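Local coordinates for phosphotriesterase family protein (Listeria monocytogenes serotype 4b str. H7858, PDB 3PNZ) that probably hydrolyses phosphorylated sugar lactones, as a zinc-dependent lactonase of the amidohydrolase superfamily, at residues 91-96 with 136-141. Sequence-based numbering, arbitrary orientation.
Sequences GTAGFN and VNEVEN. With PO4 (phosphate ion), chain K.
Glu138, near the C-terminal end of helix 128-140, meets the chain leaving strand 88-92 at Ala93 and Gly94. The backbones come nearest here, with the CA atoms of Ala93 and Glu138 5.7 Å apart. With CG anti to its own carbonyl carbon (chi1 -68°) and the chain extended beyond it, the glutamate sends OE1 across to the amide of Gly94. Gly94 N to Glu138 OE1 is 3.1 Å with an N-H...O angle of 154°, and the donor lies nearly on the C-O axis of the carboxylate. Glu138 OE1 is also 3.2 Å from Ala93 CA, so it rests against the alanine as well as the Gly94 amide. OE2 forms a salt bridge with Arg73, which also donates to Thr92 O; the one arginine thus ties the carboxylate and the strand end together, and probably fixes the rotation of the carboxylate. Both carboxylate oxygens therefore have partners in this buried place, and the arginine would be expected to favour the ionised form. Ala93 CB points at the helix and packs 3.6 Å from Glu138 CB. One residue on, Val139 adds a lighter apolar touch, its CG2 lying 4.0 Å from Ala93 CB. Away from the helix, Asn96 ND2 donates to O2 of a phosphate ion at 3.0 Å; this ion, probably from the crystallisation liquor, is also bound by Lys97. Here a strand's C-terminal exit is fastened to the helix of the beta-alpha-beta crossover from strand 88-92 to strand 150-152, on the flank of the TIM-barrel (amidohydrolase) fold, away from its two-zinc site.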
ATOM      1  N   GLY A  91       3.483  -5.267  -6.766  1.00 19.60           N
ATOM      2  CA  GLY A  91       4.441  -4.218  -6.452  1.00 21.72           C
ATOM      3  C   GLY A  91       3.865  -2.835  -6.680  1.00 20.29           C
ATOM      4  O   GLY A  91       2.818  -2.686  -7.311  1.00 18.25           O
ATOM      5  N   THR A  92       4.547  -1.814  -6.168  1.00 17.79           N
ATOM      6  CA  THR A  92       4.025  -0.464  -6.229  1.00 19.30           C
ATOM      7  C   THR A  92       4.998   0.507  -6.883  1.00 18.91           C
ATOM      8  O   THR A  92       6.153   0.618  -6.466  1.00 21.13           O
ATOM      9  CB  THR A  92       3.700   0.022  -4.815  1.00 17.59           C
ATOM     10  OG1 THR A  92       2.694  -0.831  -4.257  1.00 18.17           O
ATOM     11  CG2 THR A  92       3.217   1.470  -4.835  1.00 20.24           C
ATOM     12  N   ALA A  93       4.519   1.215  -7.900  1.00 16.27           N
ATOM     13  CA  ALA A  93       5.295   2.245  -8.565  1.00 17.21           C
ATOM     14  C   ALA A  93       5.022   3.611  -7.935  1.00 17.27           C
ATOM     15  O   ALA A  93       3.980   3.817  -7.317  1.00 21.64           O
ATOM     16  CB  ALA A  93       4.941   2.288 -10.049  1.00 20.78           C
ATOM     17  N   GLY A  94       5.951   4.543  -8.078  1.00 18.52           N
ATOM     18  CA  GLY A  94       5.682   5.904  -7.644  1.00 20.41           C
ATOM     19  C   GLY A  94       6.358   6.299  -6.345  1.00 19.99           C
ATOM     20  O   GLY A  94       7.472   5.875  -6.071  1.00 21.53           O
ATOM     21  N   PHE A  95       5.649   7.080  -5.530  1.00 20.96           N
ATOM     22  CA  PHE A  95       6.255   7.786  -4.400  1.00 21.28           C
ATOM     23  C   PHE A  95       5.501   7.513  -3.093  1.00 23.49           C
ATOM     24  O   PHE A  95       4.297   7.280  -3.115  1.00 23.41           O
ATOM     25  CB  PHE A  95       6.256   9.293  -4.695  1.00 21.59           C
ATOM     26  CG  PHE A  95       6.684   9.638  -6.096  1.00 24.52           C
ATOM     27  CD1 PHE A  95       8.016   9.903  -6.387  1.00 25.55           C
ATOM     28  CD2 PHE A  95       5.758   9.688  -7.126  1.00 22.70           C
ATOM     29  CE1 PHE A  95       8.416  10.212  -7.673  1.00 24.27           C
ATOM     30  CE2 PHE A  95       6.149   9.998  -8.420  1.00 26.16           C
ATOM     31  CZ  PHE A  95       7.484  10.260  -8.696  1.00 27.18           C
ATOM     32  N   ASN A  96       6.204   7.557  -1.956  1.00 26.41           N
ATOM     33  CA  ASN A  96       5.592   7.249  -0.651  1.00 26.15           C
ATOM     34  C   ASN A  96       5.204   8.484   0.169  1.00 28.02           C
ATOM     35  O   ASN A  96       4.059   8.590   0.608  1.00 28.94           O
ATOM     36  CB  ASN A  96       6.495   6.307   0.162  1.00 24.80           C
ATOM     37  CG  ASN A  96       5.881   5.879   1.507  1.00 26.50           C
ATOM     38  OD1 ASN A  96       6.430   5.013   2.190  1.00 30.43           O
ATOM     39  ND2 ASN A  96       4.757   6.477   1.886  1.00 28.76           N
ATOM     40  N   VAL A 136       5.199   5.241 -15.322  1.00 21.03           N
ATOM     41  CA  VAL A 136       4.697   4.369 -16.381  1.00 21.46           C
ATOM     42  C   VAL A 136       5.679   3.228 -16.664  1.00 20.63           C
ATOM     43  O   VAL A 136       5.281   2.073 -16.824  1.00 23.18           O
ATOM     44  CB  VAL A 136       4.426   5.153 -17.676  1.00 23.92           C
ATOM     45  CG1 VAL A 136       4.094   4.192 -18.820  1.00 22.11           C
ATOM     46  CG2 VAL A 136       3.290   6.140 -17.468  1.00 22.21           C
ATOM     47  N   ASN A 137       6.964   3.557 -16.703  1.00 22.53           N
ATOM     48  CA  ASN A 137       7.990   2.557 -16.989  1.00 25.13           C
ATOM     49  C   ASN A 137       8.076   1.491 -15.899  1.00 25.18           C
ATOM     50  O   ASN A 137       8.350   0.326 -16.186  1.00 24.92           O
ATOM     51  CB  ASN A 137       9.349   3.224 -17.223  1.00 25.52           C
ATOM     52  CG  ASN A 137       9.407   3.983 -18.551  1.00 33.84           C
ATOM     53  OD1 ASN A 137       8.612   3.731 -19.460  1.00 32.71           O
ATOM     54  ND2 ASN A 137      10.347   4.915 -18.663  1.00 32.11           N
ATOM     55  N   GLU A 138       7.826   1.880 -14.647  1.00 22.87           N
ATOM     56  CA  GLU A 138       7.814   0.906 -13.553  1.00 21.59           C
ATOM     57  C   GLU A 138       6.674  -0.106 -13.704  1.00 22.24           C
ATOM     58  O   GLU A 138       6.815  -1.279 -13.344  1.00 22.00           O
ATOM     59  CB  GLU A 138       7.752   1.613 -12.185  1.00 23.04           C
ATOM     60  CG  GLU A 138       9.014   2.385 -11.856  1.00 24.37           C
ATOM     61  CD  GLU A 138       9.159   2.713 -10.373  1.00 26.71           C
ATOM     62  OE1 GLU A 138       8.167   3.148  -9.743  1.00 26.44           O
ATOM     63  OE2 GLU A 138      10.277   2.545  -9.840  1.00 24.75           O
ATOM     64  N   VAL A 139       5.551   0.353 -14.249  1.00 20.25           N
ATOM     65  CA  VAL A 139       4.378  -0.490 -14.432  1.00 18.02           C
ATOM     66  C   VAL A 139       4.491  -1.353 -15.690  1.00 22.97           C
ATOM     67  O   VAL A 139       4.112  -2.520 -15.687  1.00 22.44           O
ATOM     68  CB  VAL A 139       3.103   0.359 -14.544  1.00 20.37           C
ATOM     69  CG1 VAL A 139       1.915  -0.495 -14.963  1.00 21.52           C
ATOM     70  CG2 VAL A 139       2.818   1.048 -13.206  1.00 21.39           C
ATOM     71  N   GLU A 140       5.024  -0.760 -16.751  1.00 22.07           N
ATOM     72  CA  GLU A 140       5.020  -1.398 -18.072  1.00 26.09           C
ATOM     73  C   GLU A 140       6.282  -2.195 -18.400  1.00 28.46           C
ATOM     74  O   GLU A 140       6.218  -3.184 -19.135  1.00 29.31           O
ATOM     75  CB  GLU A 140       4.760  -0.349 -19.154  1.00 24.60           C
ATOM     76  CG  GLU A 140       3.418   0.352 -19.017  1.00 27.36           C
ATOM     77  CD  GLU A 140       2.220  -0.536 -19.339  1.00 36.43           C
ATOM     78  OE1 GLU A 140       2.321  -1.778 -19.228  1.00 44.24           O
ATOM     79  OE2 GLU A 140       1.162   0.017 -19.710  1.00 45.82           O
ATOM     80  N   ASN A 141       7.421  -1.769 -17.864  1.00 27.03           N
ATOM     81  CA  ASN A 141       8.698  -2.410 -18.159  1.00 26.52           C
ATOM     82  C   ASN A 141       9.267  -3.180 -16.974  1.00 28.11           C
ATOM     83  O   ASN A 141       9.710  -4.321 -17.110  1.00 27.53           O
ATOM     84  CB  ASN A 141       9.714  -1.372 -18.636  1.00 25.95           C
ATOM     85  CG  ASN A 141       9.289  -0.685 -19.921  1.00 30.47           C
ATOM     86  OD1 ASN A 141       8.477  -1.213 -20.673  1.00 35.48           O
ATOM     87  ND2 ASN A 141       9.838   0.494 -20.175  1.00 34.01           N
TER
HETATM   88  P   PO4 K 335       4.744   4.025   5.262  0.51 29.55           P
HETATM   89  O1  PO4 K 335       5.887   3.397   4.496  0.52 27.87           O
HETATM   90  O2  PO4 K 335       4.358   5.309   4.578  0.79 27.70           O
HETATM   91  O3  PO4 K 335       3.541   3.126   5.290  0.96 25.28           O
HETATM   92  O4  PO4 K 335       5.150   4.258   6.696  0.43 28.53           O